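PDB 4MKX: inositol dehydrogenase from Lactobacillus casei, which probably catalyses the NAD-dependent oxidation of scyllo-inositol, as a dehydrogenase of the Gfo/Idh/MocA family. Local coordinates for residues A[29-34]-A[298-303]; A[108-113]-A[308-313]. All coordinates share one frame; numbering follows the deposited sequence.

Interaction 1 lies at the surface and interaction 2 is buried, their centres 12 Å apart. Both join the Rossmann part to consecutive helices late in the chain, 299-302 and 304-319. Interaction 1 joins helix 27-38 of the Rossmann fold to the short helix 299-302. The next helix in the chain, 304-319, supplies one side of interaction 2, where E310 reaches F108 of the Rossmann strand 106-109. The chemistry changes with depth. Residues 29-34 and 298-303 meet through a few apolar atoms. Residues 108-113 and 308-313 bring together an aromatic edge, two carboxylates and a water. H32 of helix 27-38 connects the two, with hydrogen bonds to E110 and E311.

Interaction 1 of 2, residues A[29-34]-A[298-303]; sequences GKIHAT and NFPERF
In the NAD-binding Rossmann fold, the first helix, 27-38, meets the short helix 299-302 where I31 packs on P300 and F299. G29, on the same helix, belongs to a glycine-rich sequence of the Rossmann type, consistent with the dinucleotide-binding turn of such folds. The contact is small and purely apolar, and it joins this early helix to a part of the chain that follows 264 residues later.

The tip of I31 does the touching. Its CD1 lies 3.7 Å from CB of P300 and nearly as close to CG of P300, so the methyl meets the CB-CG edge of the proline ring at a slant. CG1 stands beside the backbone N (chi1 -65°), and the chain then runs extended through CD1 towards the proline. The two side chains cross at about a right angle. CD1 of I31 also comes obliquely to CE1 of F299, more loosely, at 4.3 Å. F299 and P300 are neighbours that pack on each other: CD of P300 sits above one face of the F299 ring, offset toward its rim. R27 of helix 27-38 also touches F299, P300 and N298, and L28 touches F299.

Both helices are held by local bonds. On helix 27-38, K30 O takes T34 N and T34 OG1 from opposite faces of its plane, the hydroxyl at 2.7 Å. Beyond the touching residues, R302 is salt-bridged to D144 and packs on L282 of the second subunit. The helix 299-302 is N-capped by N298, whose OD1 accepts from E301 N at 3.2 Å, in the carbonyl plane and with a fairly straight N-H...O angle of 153°.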
# COMPACT_ATOMS: atom_id res chain seq x y z
N GLY A 29 16.83 -21.11 21.05
CA GLY A 29 17.33 -22.47 21.01
C GLY A 29 16.24 -23.49 20.68
O GLY A 29 16.48 -24.43 19.93
N LYS A 30 15.06 -23.28 21.25
CA LYS A 30 13.93 -24.18 21.02
C LYS A 30 13.46 -24.14 19.57
O LYS A 30 13.05 -25.16 19.02
CB LYS A 30 12.78 -23.87 21.99
CG LYS A 30 13.02 -24.44 23.38
CD LYS A 30 11.93 -24.06 24.37
CE LYS A 30 12.20 -24.74 25.71
NZ LYS A 30 11.09 -24.58 26.69
N ILE A 31 13.52 -22.96 18.96
CA ILE A 31 13.20 -22.84 17.54
C ILE A 31 14.14 -23.68 16.69
O ILE A 31 13.70 -24.49 15.87
CB ILE A 31 13.19 -21.37 17.09
CG1 ILE A 31 12.06 -20.61 17.81
CG2 ILE A 31 13.02 -21.27 15.57
CD1 ILE A 31 12.12 -19.11 17.63
N HIS A 32 15.45 -23.50 16.88
CA HIS A 32 16.43 -24.27 16.13
C HIS A 32 16.27 -25.76 16.39
O HIS A 32 16.34 -26.57 15.47
CB HIS A 32 17.86 -23.86 16.52
CG HIS A 32 18.30 -22.55 15.93
ND1 HIS A 32 18.18 -22.25 14.59
CD2 HIS A 32 18.91 -21.48 16.49
CE1 HIS A 32 18.67 -21.05 14.36
NE2 HIS A 32 19.13 -20.56 15.50
N ALA A 33 16.08 -26.12 17.65
CA ALA A 33 15.98 -27.53 18.02
C ALA A 33 14.77 -28.19 17.37
O ALA A 33 14.88 -29.28 16.81
CB ALA A 33 15.90 -27.68 19.53
N THR A 34 13.63 -27.51 17.43
CA THR A 34 12.40 -28.03 16.84
C THR A 34 12.56 -28.17 15.33
O THR A 34 12.17 -29.18 14.75
CB THR A 34 11.21 -27.12 17.15
OG1 THR A 34 11.08 -27.00 18.57
CG2 THR A 34 9.92 -27.68 16.57
N ASN A 298 6.57 -10.59 16.17
CA ASN A 298 7.82 -10.93 16.83
C ASN A 298 8.77 -11.57 15.86
O ASN A 298 8.38 -11.95 14.75
CB ASN A 298 7.57 -11.87 18.01
CG ASN A 298 6.56 -12.95 17.69
OD1 ASN A 298 6.76 -13.78 16.79
ND2 ASN A 298 5.46 -12.96 18.43
N PHE A 299 10.02 -11.72 16.28
CA PHE A 299 11.04 -12.28 15.40
C PHE A 299 10.79 -13.71 14.90
O PHE A 299 11.09 -14.00 13.74
CB PHE A 299 12.47 -12.07 15.94
CG PHE A 299 12.89 -13.06 17.00
CD1 PHE A 299 13.40 -14.29 16.64
CD2 PHE A 299 12.82 -12.73 18.34
CE1 PHE A 299 13.81 -15.21 17.61
CE2 PHE A 299 13.23 -13.62 19.32
CZ PHE A 299 13.73 -14.87 18.95
N PRO A 300 10.24 -14.61 15.75
CA PRO A 300 10.04 -15.95 15.21
C PRO A 300 9.03 -15.98 14.08
O PRO A 300 9.19 -16.76 13.16
CB PRO A 300 9.50 -16.75 16.41
CG PRO A 300 9.96 -16.01 17.60
CD PRO A 300 9.93 -14.56 17.20
N GLU A 301 8.01 -15.13 14.15
CA GLU A 301 7.04 -15.02 13.08
C GLU A 301 7.67 -14.41 11.81
O GLU A 301 7.53 -14.95 10.71
CB GLU A 301 5.85 -14.18 13.54
CG GLU A 301 4.84 -13.93 12.43
CD GLU A 301 3.66 -13.09 12.86
OE1 GLU A 301 2.67 -13.02 12.10
OE2 GLU A 301 3.71 -12.48 13.95
N ARG A 302 8.38 -13.30 11.97
CA ARG A 302 8.94 -12.60 10.81
C ARG A 302 10.02 -13.43 10.12
O ARG A 302 10.10 -13.47 8.89
CB ARG A 302 9.53 -11.25 11.24
CG ARG A 302 10.42 -10.56 10.19
CD ARG A 302 9.62 -10.13 8.94
NE ARG A 302 10.51 -9.51 7.96
CZ ARG A 302 11.20 -10.19 7.03
NH1 ARG A 302 11.07 -11.51 6.94
NH2 ARG A 302 12.01 -9.54 6.19
N PHE A 303 10.86 -14.10 10.91
CA PHE A 303 12.02 -14.74 10.31
C PHE A 303 11.96 -16.25 10.31
O PHE A 303 12.99 -16.91 10.17
CB PHE A 303 13.32 -14.22 10.94
CG PHE A 303 13.66 -12.81 10.53
CD1 PHE A 303 13.96 -12.52 9.20
CD2 PHE A 303 13.65 -11.77 11.46
CE1 PHE A 303 14.26 -11.22 8.80
CE2 PHE A 303 13.95 -10.47 11.06
CZ PHE A 303 14.24 -10.19 9.73

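Interaction 2 of 2, residues A[108-113]-A[308-313]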
# COMPACT_ATOMS: atom_id res chain seq x y z
N PHE A 108 27.79 -24.36 14.08
CA PHE A 108 26.91 -23.22 13.85
C PHE A 108 26.84 -22.45 15.15
O PHE A 108 26.52 -23.02 16.20
CB PHE A 108 25.51 -23.70 13.45
CG PHE A 108 24.51 -22.58 13.27
CD1 PHE A 108 23.84 -22.04 14.37
CD2 PHE A 108 24.22 -22.09 12.01
CE1 PHE A 108 22.92 -21.00 14.22
CE2 PHE A 108 23.28 -21.06 11.84
CZ PHE A 108 22.63 -20.52 12.96
N SER A 109 27.09 -21.15 15.11
CA SER A 109 26.95 -20.35 16.32
C SER A 109 25.98 -19.21 16.09
O SER A 109 26.05 -18.56 15.06
CB SER A 109 28.31 -19.78 16.73
OG SER A 109 28.18 -18.94 17.86
N GLU A 110 25.09 -18.97 17.04
CA GLU A 110 24.31 -17.74 16.99
C GLU A 110 25.20 -16.52 17.15
O GLU A 110 26.32 -16.60 17.66
CB GLU A 110 23.22 -17.72 18.07
CG GLU A 110 21.91 -18.32 17.60
CD GLU A 110 21.32 -17.56 16.42
OE1 GLU A 110 21.63 -16.35 16.25
OE2 GLU A 110 20.54 -18.15 15.65
N LYS A 111 24.68 -15.38 16.70
CA LYS A 111 25.34 -14.11 16.97
C LYS A 111 25.21 -13.74 18.44
O LYS A 111 24.33 -14.24 19.14
CB LYS A 111 24.72 -13.01 16.08
CG LYS A 111 23.24 -12.71 16.36
CD LYS A 111 23.07 -11.59 17.41
CE LYS A 111 21.62 -11.48 17.89
NZ LYS A 111 21.48 -10.51 19.01
N PRO A 112 26.11 -12.86 18.93
CA PRO A 112 27.33 -12.39 18.28
C PRO A 112 28.37 -13.48 18.44
O PRO A 112 28.14 -14.40 19.22
CB PRO A 112 27.74 -11.18 19.13
CG PRO A 112 27.22 -11.49 20.49
CD PRO A 112 25.95 -12.30 20.28
N ILE A 113 29.48 -13.39 17.73
CA ILE A 113 30.50 -14.42 17.90
C ILE A 113 31.07 -14.40 19.31
O ILE A 113 31.38 -15.44 19.90
CB ILE A 113 31.61 -14.30 16.82
CG1 ILE A 113 32.51 -15.54 16.82
CG2 ILE A 113 32.43 -13.00 16.98
CD1 ILE A 113 33.39 -15.62 15.59
N LEU A 308 14.84 -21.54 9.04
CA LEU A 308 14.85 -22.84 8.36
C LEU A 308 15.89 -22.88 7.25
O LEU A 308 16.63 -23.85 7.13
CB LEU A 308 13.45 -23.16 7.80
CG LEU A 308 12.44 -23.65 8.84
CD1 LEU A 308 11.01 -23.47 8.33
CD2 LEU A 308 12.71 -25.12 9.17
N SER A 309 15.95 -21.81 6.45
CA SER A 309 16.91 -21.78 5.36
C SER A 309 18.36 -21.79 5.83
O SER A 309 19.18 -22.49 5.25
CB SER A 309 16.66 -20.57 4.44
OG SER A 309 15.45 -20.76 3.72
N GLU A 310 18.70 -21.03 6.87
CA GLU A 310 20.08 -21.04 7.35
C GLU A 310 20.45 -22.38 7.99
O GLU A 310 21.60 -22.80 7.89
CB GLU A 310 20.40 -19.89 8.32
CG GLU A 310 19.89 -20.08 9.74
CD GLU A 310 20.22 -18.93 10.67
OE1 GLU A 310 21.11 -18.10 10.33
OE2 GLU A 310 19.59 -18.84 11.74
N GLU A 311 19.50 -23.03 8.65
CA GLU A 311 19.76 -24.34 9.24
C GLU A 311 20.02 -25.35 8.13
O GLU A 311 20.96 -26.14 8.21
CB GLU A 311 18.57 -24.79 10.10
CG GLU A 311 18.36 -23.96 11.36
CD GLU A 311 16.92 -23.96 11.80
OE1 GLU A 311 16.10 -24.59 11.11
OE2 GLU A 311 16.58 -23.31 12.82
N GLN A 312 19.19 -25.32 7.09
CA GLN A 312 19.37 -26.26 5.99
C GLN A 312 20.67 -26.00 5.26
O GLN A 312 21.36 -26.94 4.84
CB GLN A 312 18.19 -26.20 5.01
CG GLN A 312 18.16 -27.36 4.01
CD GLN A 312 17.91 -28.71 4.68
OE1 GLN A 312 16.80 -28.98 5.14
NE2 GLN A 312 18.94 -29.56 4.73
N ALA A 313 21.03 -24.73 5.11
CA ALA A 313 22.28 -24.38 4.45
C ALA A 313 23.49 -24.92 5.21
O ALA A 313 24.47 -25.35 4.61
CB ALA A 313 22.38 -22.87 4.26
O HOH W 1 20.10 -17.07 13.36
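The ring edge of F108 meets the carboxylate of E310, and this carries most of the contact. CZ of F108 is 3.7 Å from OE2 of E310, with OE2 near the plane of the ring. OE1 of E310 also lies at the edge, in plane, 3.9 Å from CZ of F108. Ring and carboxylate planes stand 80° apart, so oxygens meet ring hydrogens rather than the pi face. E310 reaches there because CG sits between the backbone N and the carbonyl carbon (chi1 78°) and the chain is extended beyond it.

The polar part is a pair of carboxylates. OE2 of E110 and OE2 of E310 are 4.1 Å apart, and their planes are turned 64° against each other. One water bridges the gap, 2.6 Å from OE2 of E110 and an unusually short 2.5 Å from OE2 of E310. Which bonds it makes at one time is left open. OE2 of E110 probably also shares a hydrogen bond with NE2 of H32. Replacing E310 by an alanine is likely to leave the water with one carboxylate fewer and the F108 edge without its oxygen neighbours.

Local bonds shape residues 108-113. K111 N donates to OE1 of E110 at 3.2 Å, on the anti side and out of the carboxylate plane. S109 OG donates to E110 O at 3.0 Å. E110, K111 and P112 form the Glu-Lys-Pro motif of the Gfo/Idh/MocA family, with a cis peptide before the proline.

Strand 106-109 lies between strands 83-86 and 135-137 in the parallel sheet. F108 stacks on F85 and meets the H32 ring of helix 27-38 edge-to-face. From helix 304-319, E310 reaches F108 of this strand, touching M140, F143 and H32.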